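Side-chain contacts in erythrocyte membrane protein 1 (Plasmodium falciparum, PDB 2XU0), which probably binds host cell surface receptors, and is represented by the N-terminal segment and first Duffy-binding-like domain of a malaria-parasite adhesin involved in rosetting: residues A[20-23]-A[24-28]; A[141-144]-A[145-148]; A[324-327]-A[328-331]; A[364-368]-A[369-373]. The protein carries 10 engineered substitutions. All blocks are in the same frame, centred on the assembly; numbering follows the deposited sequence.

Contact 1 (A[20-23]-A[24-28])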
loop_
_atom_site.group_PDB
_atom_site.type_symbol
_atom_site.label_atom_id
_atom_site.label_comp_id
_atom_site.label_asym_id
_atom_site.label_seq_id
_atom_site.Cartn_x
_atom_site.Cartn_y
_atom_site.Cartn_z
ATOM N N LYS A 20 2.428 -17.259 2.328
ATOM C CA LYS A 20 3.250 -16.569 3.328
ATOM C C LYS A 20 3.686 -15.165 2.879
ATOM O O LYS A 20 4.654 -14.622 3.418
ATOM C CB LYS A 20 4.436 -17.446 3.784
ATOM C CG LYS A 20 4.051 -18.546 4.763
ATOM C CD LYS A 20 5.262 -19.393 5.085
ATOM C CE LYS A 20 4.938 -20.574 5.970
ATOM N NZ LYS A 20 6.030 -21.585 5.951
ATOM N N SER A 21 2.943 -14.540 1.932
ATOM C CA SER A 21 3.199 -13.145 1.535
ATOM C C SER A 21 2.698 -12.316 2.709
ATOM O O SER A 21 1.819 -12.799 3.457
ATOM C CB SER A 21 2.405 -12.782 0.273
ATOM O OG SER A 21 1.012 -12.676 0.536
ATOM N N ALA A 22 3.260 -11.103 2.915
ATOM C CA ALA A 22 2.826 -10.252 4.033
ATOM C C ALA A 22 1.369 -9.958 3.948
ATOM O O ALA A 22 0.724 -9.992 4.970
ATOM C CB ALA A 22 3.636 -8.939 4.086
ATOM N N ARG A 23 0.828 -9.662 2.726
ATOM C CA ARG A 23 -0.596 -9.417 2.550
ATOM C C ARG A 23 -1.433 -10.580 3.078
ATOM O O ARG A 23 -2.375 -10.346 3.816
ATOM C CB ARG A 23 -0.962 -9.080 1.078
ATOM C CG ARG A 23 -2.456 -8.659 0.941
ATOM C CD ARG A 23 -2.868 -8.278 -0.489
ATOM N NE ARG A 23 -2.759 -9.399 -1.429
ATOM C CZ ARG A 23 -3.702 -10.326 -1.612
ATOM N NH1 ARG A 23 -4.833 -10.282 -0.920
ATOM N NH2 ARG A 23 -3.504 -11.321 -2.465
ATOM N N ASN A 24 -1.114 -11.813 2.692
ATOM C CA ASN A 24 -1.845 -12.989 3.150
ATOM C C ASN A 24 -1.736 -13.202 4.646
ATOM O O ASN A 24 -2.752 -13.449 5.306
ATOM C CB ASN A 24 -1.414 -14.276 2.349
ATOM C CG ASN A 24 -2.078 -14.342 1.016
ATOM O OD1 ASN A 24 -3.210 -13.898 0.868
ATOM N ND2 ASN A 24 -1.389 -14.857 0.008
ATOM N N VAL A 25 -0.522 -13.072 5.196
ATOM C CA VAL A 25 -0.327 -13.256 6.647
ATOM C C VAL A 25 -1.079 -12.163 7.439
ATOM O O VAL A 25 -1.745 -12.480 8.410
ATOM C CB VAL A 25 1.179 -13.360 7.006
ATOM C CG1 VAL A 25 1.429 -13.214 8.509
ATOM C CG2 VAL A 25 1.772 -14.672 6.471
ATOM N N LEU A 26 -1.032 -10.905 6.981
ATOM C CA LEU A 26 -1.691 -9.813 7.708
ATOM C C LEU A 26 -3.200 -9.942 7.629
ATOM O O LEU A 26 -3.873 -9.694 8.628
ATOM C CB LEU A 26 -1.206 -8.410 7.231
ATOM C CG LEU A 26 0.306 -8.093 7.336
ATOM C CD1 LEU A 26 0.681 -6.880 6.465
ATOM C CD2 LEU A 26 0.741 -7.881 8.753
ATOM N N GLU A 27 -3.734 -10.309 6.447
ATOM C CA GLU A 27 -5.172 -10.536 6.215
ATOM C C GLU A 27 -5.676 -11.650 7.164
ATOM O O GLU A 27 -6.780 -11.558 7.734
ATOM C CB GLU A 27 -5.409 -10.996 4.766
ATOM C CG GLU A 27 -5.537 -9.871 3.756
ATOM C CD GLU A 27 -6.907 -9.245 3.683
ATOM O OE1 GLU A 27 -7.707 -9.427 4.626
ATOM O OE2 GLU A 27 -7.155 -8.506 2.710
ATOM N N ASN A 28 -4.859 -12.666 7.353
ATOM C CA ASN A 28 -5.229 -13.748 8.254
ATOM C C ASN A 28 -5.303 -13.316 9.709
ATOM O O ASN A 28 -6.198 -13.761 10.429
ATOM C CB ASN A 28 -4.425 -14.993 8.026
ATOM C CG ASN A 28 -4.872 -15.731 6.791
ATOM O OD1 ASN A 28 -6.039 -16.101 6.652
ATOM N ND2 ASN A 28 -3.971 -15.921 5.848
#
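S21 OG has two partners. It accepts the backbone N-H of N24, with S21 OG to N24 N at 3.1 Å and an N-H...O angle of 164°, and it also bonds the carboxylate of E17. The S21 hydroxyl sits between its own backbone N and carbonyl carbon (chi1 71°), which points OG forward to the N-H of N24. The N24 side chain lies next to it, with N24 CB 3.4 Å from S21 OG. Its amide is held by outside partners: N24 ND2 gives to S18 O and N24 OD1 accepts from K281 N. N24 OD1 also lies over one face of the R23 guanidinium, which forms a salt bridge with E17. L26 folds its CG over the carbonyl of A22, with L26 CG to A22 O at 3.1 Å, and A22 O also receives L26 N at 2.8 Å. A22 CB and L26 CD1 meet at 4.3 Å, on the side packed against helices 311-338 and 429-437. E27 CG rests 3.2 Å from R23 O, and the bend at chi2 (-82°) turns the carboxylate toward its outside partners, Y278, T304 and Y305. Buried polar ends thus tie the N-terminal segment to the Duffy-binding-like domain. The arrangement is a serine N-cap at the start of helix 22-39.

Contact 2 (A[141-144]-A[145-148])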
loop_
_atom_site.group_PDB
_atom_site.type_symbol
_atom_site.label_atom_id
_atom_site.label_comp_id
_atom_site.label_asym_id
_atom_site.label_seq_id
_atom_site.Cartn_x
_atom_site.Cartn_y
_atom_site.Cartn_z
ATOM N N GLN A 141 -11.405 15.057 -0.251
ATOM C CA GLN A 141 -11.782 16.472 -0.276
ATOM C C GLN A 141 -13.168 16.862 0.236
ATOM O O GLN A 141 -13.282 17.847 0.970
ATOM C CB GLN A 141 -11.407 17.106 -1.607
ATOM C CG GLN A 141 -10.952 18.551 -1.474
ATOM C CD GLN A 141 -11.979 19.540 -1.958
ATOM O OE1 GLN A 141 -12.134 20.617 -1.385
ATOM N NE2 GLN A 141 -12.666 19.216 -3.053
ATOM N N ASN A 142 -14.196 16.041 -0.043
ATOM C CA ASN A 142 -15.571 16.272 0.409
ATOM C C ASN A 142 -15.718 16.169 1.910
ATOM O O ASN A 142 -16.616 16.811 2.488
ATOM C CB ASN A 142 -16.524 15.290 -0.287
ATOM C CG ASN A 142 -16.259 13.839 0.017
ATOM O OD1 ASN A 142 -15.163 13.299 -0.229
ATOM N ND2 ASN A 142 -17.257 13.186 0.571
ATOM N N LEU A 143 -14.833 15.366 2.561
ATOM C CA LEU A 143 -14.836 15.201 4.013
ATOM C C LEU A 143 -14.270 16.439 4.729
ATOM O O LEU A 143 -14.368 16.507 5.949
ATOM C CB LEU A 143 -14.133 13.898 4.469
ATOM C CG LEU A 143 -14.606 12.548 3.862
ATOM C CD1 LEU A 143 -13.945 11.375 4.574
ATOM C CD2 LEU A 143 -16.131 12.390 3.945
ATOM N N GLU A 144 -13.741 17.439 3.976
ATOM C CA GLU A 144 -13.249 18.718 4.548
ATOM C C GLU A 144 -14.416 19.712 4.753
ATOM O O GLU A 144 -14.197 20.842 5.185
ATOM C CB GLU A 144 -12.191 19.366 3.643
ATOM C CG GLU A 144 -10.933 18.545 3.406
ATOM C CD GLU A 144 -9.854 19.271 2.631
ATOM O OE1 GLU A 144 -9.729 20.505 2.802
ATOM O OE2 GLU A 144 -9.138 18.610 1.844
ATOM N N PHE A 145 -15.660 19.262 4.474
ATOM C CA PHE A 145 -16.900 20.037 4.520
ATOM C C PHE A 145 -17.986 19.303 5.294
ATOM O O PHE A 145 -19.131 19.187 4.842
ATOM C CB PHE A 145 -17.348 20.356 3.069
ATOM C CG PHE A 145 -16.289 21.106 2.295
ATOM C CD1 PHE A 145 -16.163 22.487 2.414
ATOM C CD2 PHE A 145 -15.390 20.429 1.481
ATOM C CE1 PHE A 145 -15.157 23.173 1.730
ATOM C CE2 PHE A 145 -14.376 21.113 0.816
ATOM C CZ PHE A 145 -14.280 22.484 0.925
ATOM N N LEU A 146 -17.614 18.811 6.479
ATOM C CA LEU A 146 -18.487 18.068 7.372
ATOM C C LEU A 146 -18.966 18.954 8.519
ATOM O O LEU A 146 -19.984 18.644 9.140
ATOM C CB LEU A 146 -17.729 16.838 7.904
ATOM C CG LEU A 146 -17.981 15.435 7.286
ATOM C CD1 LEU A 146 -18.412 15.484 5.817
ATOM C CD2 LEU A 146 -16.751 14.553 7.446
ATOM N N ASP A 147 -18.234 20.045 8.811
ATOM C CA ASP A 147 -18.607 20.976 9.869
ATOM C C ASP A 147 -19.586 21.989 9.266
ATOM O O ASP A 147 -19.178 23.028 8.734
ATOM C CB ASP A 147 -17.364 21.654 10.483
ATOM C CG ASP A 147 -17.585 22.392 11.797
ATOM O OD1 ASP A 147 -18.744 22.428 12.279
ATOM O OD2 ASP A 147 -16.601 22.926 12.348
ATOM N N ASN A 148 -20.878 21.617 9.287
ATOM C CA ASN A 148 -22.018 22.382 8.774
ATOM C C ASN A 148 -23.310 21.971 9.488
ATOM O O ASN A 148 -23.354 20.916 10.126
ATOM C CB ASN A 148 -22.157 22.238 7.251
ATOM C CG ASN A 148 -22.290 20.814 6.781
ATOM O OD1 ASN A 148 -23.261 20.118 7.089
ATOM N ND2 ASN A 148 -21.321 20.356 6.012
HETATM O O HOH W 1 -14.850 18.483 7.581
#
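Q141 and F145 form the tight end of this turn. Q141 OE1 points at the rim of the F145 ring, near its plane, 3.2 Å from F145 CE2. The amide and ring planes are nearly perpendicular, 86° apart, and the amide oxygen meets the C-H edge of the ring. Q141 O also lies 3.4 Å from F145 CE2. The F145 CG stands beside its own backbone N (chi1 -58°), which lays the ring back along the preceding turn; E144 O lies over one face. F145 N gives to N142 O at 3.3 Å, and the donor stands 56° off the plane of the N142 carbonyl. On the other flank L143 and L146 run alongside each other in the same direction. L143 CB and L146 CD2 meet at 4.0 Å, and both side chains pack on N160 of helix 154-175. The looser part is bridged by water. One water gives to L143 O at 2.6 Å and accepts from L146 N at 3.0 Å, so it joins two backbone groups that do not bond directly. The polar ends of N142 and E144 turn to T164 and R100. Beyond L146 the chain leaves the turn, and the exposed D147 is the centre of an inverse gamma turn. The whole is a short 3-10 segment running out into a loop, between helices 133-136 and 154-175 of the Duffy-binding-like fold.

Contact 3 (A[324-327]-A[328-331])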
loop_
_atom_site.group_PDB
_atom_site.type_symbol
_atom_site.label_atom_id
_atom_site.label_comp_id
_atom_site.label_asym_id
_atom_site.label_seq_id
_atom_site.Cartn_x
_atom_site.Cartn_y
_atom_site.Cartn_z
ATOM N N CYS A 324 9.365 -3.276 -5.546
ATOM C CA CYS A 324 9.702 -4.417 -6.420
ATOM C C CYS A 324 9.096 -4.245 -7.823
ATOM O O CYS A 324 9.753 -4.563 -8.821
ATOM C CB CYS A 324 9.248 -5.721 -5.781
ATOM S SG CYS A 324 10.164 -6.180 -4.286
ATOM N N ARG A 325 7.852 -3.757 -7.894
ATOM C CA ARG A 325 7.149 -3.545 -9.163
ATOM C C ARG A 325 7.886 -2.484 -9.985
ATOM O O ARG A 325 8.280 -2.786 -11.100
ATOM C CB ARG A 325 5.684 -3.167 -8.936
ATOM C CG ARG A 325 4.923 -2.849 -10.237
ATOM C CD ARG A 325 3.489 -2.433 -9.971
ATOM N NE ARG A 325 3.375 -1.053 -9.491
ATOM C CZ ARG A 325 3.352 0.027 -10.272
ATOM N NH1 ARG A 325 3.468 -0.093 -11.586
ATOM N NH2 ARG A 325 3.235 1.232 -9.741
ATOM N N ILE A 326 8.126 -1.287 -9.396
ATOM C CA ILE A 326 8.848 -0.166 -10.004
ATOM C C ILE A 326 10.296 -0.517 -10.361
ATOM O O ILE A 326 10.767 -0.082 -11.412
ATOM C CB ILE A 326 8.704 1.168 -9.188
ATOM C CG1 ILE A 326 7.220 1.645 -9.057
ATOM C CG2 ILE A 326 9.589 2.292 -9.709
ATOM C CD1 ILE A 326 6.457 1.707 -10.368
ATOM N N LYS A 327 10.996 -1.281 -9.506
ATOM C CA LYS A 327 12.371 -1.712 -9.759
ATOM C C LYS A 327 12.470 -2.462 -11.100
ATOM O O LYS A 327 13.418 -2.231 -11.859
ATOM C CB LYS A 327 12.921 -2.580 -8.606
ATOM C CG LYS A 327 14.387 -2.986 -8.780
ATOM C CD LYS A 327 14.874 -3.868 -7.624
ATOM C CE LYS A 327 16.302 -4.271 -7.854
ATOM N NZ LYS A 327 16.848 -5.093 -6.745
ATOM N N LYS A 328 11.491 -3.345 -11.391
ATOM C CA LYS A 328 11.460 -4.082 -12.658
ATOM C C LYS A 328 11.350 -3.115 -13.846
ATOM O O LYS A 328 12.102 -3.263 -14.815
ATOM C CB LYS A 328 10.333 -5.126 -12.682
ATOM C CG LYS A 328 10.732 -6.424 -12.004
ATOM C CD LYS A 328 9.554 -7.377 -11.926
ATOM C CE LYS A 328 9.724 -8.378 -10.814
ATOM N NZ LYS A 328 8.429 -8.679 -10.152
ATOM N N ILE A 329 10.494 -2.082 -13.727
ATOM C CA ILE A 329 10.348 -1.062 -14.767
ATOM C C ILE A 329 11.665 -0.295 -14.989
ATOM O O ILE A 329 12.070 -0.073 -16.142
ATOM C CB ILE A 329 9.191 -0.107 -14.430
ATOM C CG1 ILE A 329 7.819 -0.836 -14.521
ATOM C CG2 ILE A 329 9.245 1.168 -15.318
ATOM C CD1 ILE A 329 6.663 -0.075 -13.855
ATOM N N LYS A 330 12.333 0.088 -13.888
ATOM C CA LYS A 330 13.572 0.853 -13.951
ATOM C C LYS A 330 14.733 0.040 -14.485
ATOM O O LYS A 330 15.503 0.582 -15.263
ATOM C CB LYS A 330 13.897 1.514 -12.607
ATOM C CG LYS A 330 12.814 2.449 -12.171
ATOM C CD LYS A 330 13.277 3.437 -11.144
ATOM C CE LYS A 330 12.167 4.425 -10.884
ATOM N NZ LYS A 330 12.352 5.700 -11.618
ATOM N N ILE A 331 14.841 -1.255 -14.125
ATOM C CA ILE A 331 15.910 -2.138 -14.619
ATOM C C ILE A 331 15.834 -2.288 -16.152
ATOM O O ILE A 331 16.869 -2.257 -16.820
ATOM C CB ILE A 331 15.927 -3.502 -13.882
ATOM C CG1 ILE A 331 16.404 -3.371 -12.419
ATOM C CG2 ILE A 331 16.700 -4.608 -14.657
ATOM C CD1 ILE A 331 17.843 -3.065 -12.214
#
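The backbone is regular alpha-helix around K330 N and I331 N, but the bonds of K328 N to C324 O and to R325 O, both 3.3 Å, are weak. This is a little over two turns of helix 311-338, a long helix of the Duffy-binding-like domain. Its side chains pair at spacings of three and four. I326 carries two of the pairs. Its CD1 touches I329 CD1 at 3.9 Å, the two side chains meeting at a slant. Its CG2 stands anti to the backbone N and receives the K330 chain, with I326 CG2 to K330 CE at 3.5 Å. The methylenes of K330 therefore run over I326, while the charged end goes on to E107 in a salt bridge and to W383 in a cation-pi contact. W383 belongs to helix 371-407 and also touches I326. K327 and I331 lie alongside each other, K327 CG to I331 CG1 at 4.2 Å, and both lean on Y380 of the same helix. The K327 chain is fully extended, and its amine reaches T460 O. K328 sends its amine to H441 O, next to C442, the disulfide partner of C324. R325 starts anti to its own N and bends at chi3 (77°). Its guanidinium is held by E322 and by F105 O. I326 CD1 rests 3.2 Å above the plane of this group, offset toward the rim. R325 NH1 also lies 3.9 Å from I329 CD1, so the charged group has methyls from two isoleucines against it.

Contact 4 (A[364-368]-A[369-373])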
loop_
_atom_site.group_PDB
_atom_site.type_symbol
_atom_site.label_atom_id
_atom_site.label_comp_id
_atom_site.label_asym_id
_atom_site.label_seq_id
_atom_site.Cartn_x
_atom_site.Cartn_y
_atom_site.Cartn_z
ATOM N N ILE A 364 40.769 2.166 -22.381
ATOM C CA ILE A 364 39.395 2.624 -22.236
ATOM C C ILE A 364 38.875 3.207 -23.560
ATOM O O ILE A 364 39.489 4.125 -24.110
ATOM C CB ILE A 364 39.285 3.698 -21.105
ATOM C CG1 ILE A 364 40.176 3.463 -19.843
ATOM C CG2 ILE A 364 37.854 4.095 -20.797
ATOM C CD1 ILE A 364 39.937 2.270 -18.989
ATOM N N PHE A 365 37.718 2.722 -24.037
ATOM C CA PHE A 365 37.081 3.304 -25.208
ATOM C C PHE A 365 35.646 3.676 -24.910
ATOM O O PHE A 365 34.806 2.817 -24.607
ATOM C CB PHE A 365 37.201 2.453 -26.472
ATOM C CG PHE A 365 36.695 3.178 -27.699
ATOM C CD1 PHE A 365 37.478 4.140 -28.331
ATOM C CD2 PHE A 365 35.426 2.925 -28.204
ATOM C CE1 PHE A 365 37.009 4.809 -29.463
ATOM C CE2 PHE A 365 34.957 3.599 -29.330
ATOM C CZ PHE A 365 35.753 4.533 -29.957
ATOM N N VAL A 366 35.374 4.978 -24.992
ATOM C CA VAL A 366 34.053 5.545 -24.763
ATOM C C VAL A 366 33.508 5.923 -26.133
ATOM O O VAL A 366 34.008 6.867 -26.740
ATOM C CB VAL A 366 34.103 6.767 -23.784
ATOM C CG1 VAL A 366 32.727 7.405 -23.601
ATOM C CG2 VAL A 366 34.704 6.383 -22.435
ATOM N N ASP A 367 32.500 5.181 -26.629
ATOM C CA ASP A 367 31.817 5.483 -27.886
ATOM C C ASP A 367 30.754 6.570 -27.590
ATOM O O ASP A 367 30.768 7.174 -26.511
ATOM C CB ASP A 367 31.191 4.203 -28.511
ATOM C CG ASP A 367 29.994 3.627 -27.766
ATOM O OD1 ASP A 367 29.850 3.920 -26.562
ATOM O OD2 ASP A 367 29.173 2.922 -28.406
ATOM N N LEU A 368 29.836 6.812 -28.517
ATOM C CA LEU A 368 28.842 7.856 -28.303
ATOM C C LEU A 368 27.523 7.340 -27.746
ATOM O O LEU A 368 26.773 8.125 -27.166
ATOM C CB LEU A 368 28.660 8.738 -29.553
ATOM C CG LEU A 368 29.974 9.333 -30.103
ATOM C CD1 LEU A 368 29.931 9.406 -31.552
ATOM C CD2 LEU A 368 30.312 10.689 -29.495
ATOM N N ASP A 369 27.267 6.019 -27.860
ATOM C CA ASP A 369 26.055 5.418 -27.306
ATOM C C ASP A 369 26.178 5.136 -25.793
ATOM O O ASP A 369 25.250 5.441 -25.043
ATOM C CB ASP A 369 25.653 4.152 -28.081
ATOM C CG ASP A 369 25.249 4.386 -29.530
ATOM O OD1 ASP A 369 25.117 5.569 -29.932
ATOM O OD2 ASP A 369 25.064 3.388 -30.263
ATOM N N CYS A 370 27.325 4.573 -25.348
ATOM C CA CYS A 370 27.560 4.209 -23.943
ATOM C C CYS A 370 27.493 5.302 -22.874
ATOM O O CYS A 370 26.976 4.988 -21.799
ATOM C CB CYS A 370 28.745 3.273 -23.772
ATOM S SG CYS A 370 28.542 1.698 -24.643
ATOM N N PRO A 371 27.829 6.601 -23.141
ATOM C CA PRO A 371 27.568 7.642 -22.122
ATOM C C PRO A 371 26.108 7.646 -21.645
ATOM O O PRO A 371 25.891 7.950 -20.485
ATOM C CB PRO A 371 27.945 8.947 -22.839
ATOM C CG PRO A 371 28.971 8.525 -23.850
ATOM C CD PRO A 371 28.461 7.192 -24.342
ATOM N N ARG A 372 25.128 7.245 -22.495
ATOM C CA ARG A 372 23.707 7.138 -22.122
ATOM C C ARG A 372 23.463 6.039 -21.050
ATOM O O ARG A 372 22.516 6.156 -20.266
ATOM C CB ARG A 372 22.814 6.854 -23.339
ATOM C CG ARG A 372 22.829 7.933 -24.413
ATOM C CD ARG A 372 21.611 7.860 -25.326
ATOM N NE ARG A 372 21.522 6.607 -26.088
ATOM C CZ ARG A 372 22.120 6.385 -27.256
ATOM N NH1 ARG A 372 22.888 7.317 -27.806
ATOM N NH2 ARG A 372 21.960 5.225 -27.877
ATOM N N CYS A 373 24.296 4.959 -21.047
ATOM C CA CYS A 373 24.245 3.905 -20.029
ATOM C C CYS A 373 24.650 4.541 -18.712
ATOM O O CYS A 373 23.941 4.368 -17.729
ATOM C CB CYS A 373 25.145 2.719 -20.364
ATOM S SG CYS A 373 25.225 1.460 -19.056
#
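With CG between the backbone N and the carbonyl carbon (chi1 70°), D367 swings its carboxylate forward to the backbone of C370. D367 OD1 accepts C370 N at 2.9 Å, with an N-H...O angle of 155°. This i to i+3 bond from side chain to backbone is of the kind seen at helix N-caps, and it leads into helix 371-407. The donor comes to the syn side of D367 OD1 but 31° out of the carboxylate plane. The same oxygen is close to the C370 side chain, 3.2 Å from C370 SG. C370 is bonded to C347, and C373 to C338, so two disulfides pin this start of the helix. P371 packs against the carbonyls of D367 and L368. Its CD sits 3.2 Å from D367 O and near L368 O as well. V366 CG1 meets P371 CG at 3.9 Å, a small apolar touch on the surface. The two like charges, D367 OD2 and D369 OD2 4.5 Å apart, would probably make one of them easier to protonate. D369 OD1 is partly answered by R372, whose NH1 lies 3.5 Å away in a salt bridge, while D369 O stands over the centre of the R372 guanidinium face.

How the contacts relate
The four contacts come in series along the chain. Contact 1 opens helix 22-39 in the N-terminal segment. Contact 2 follows in a loop of the Duffy binding region, on the opposite side of the chain's centre, its centre about 35 Å from that of contact 1. Contacts 3 and 4 share the C-terminal subdomain, with centres about 24 Å apart. Contact 3 lies on helix 311-338 and contact 4 at the start of helix 371-407, and these helices are also linked through the C338-C373 disulfide. Helix 311-338 further touches contact 1, through E317 and L313. It therefore connects the N-terminal segment with the C-terminal subdomain. Contacts 2 and 4 are farthest apart, about 56 Å between centres.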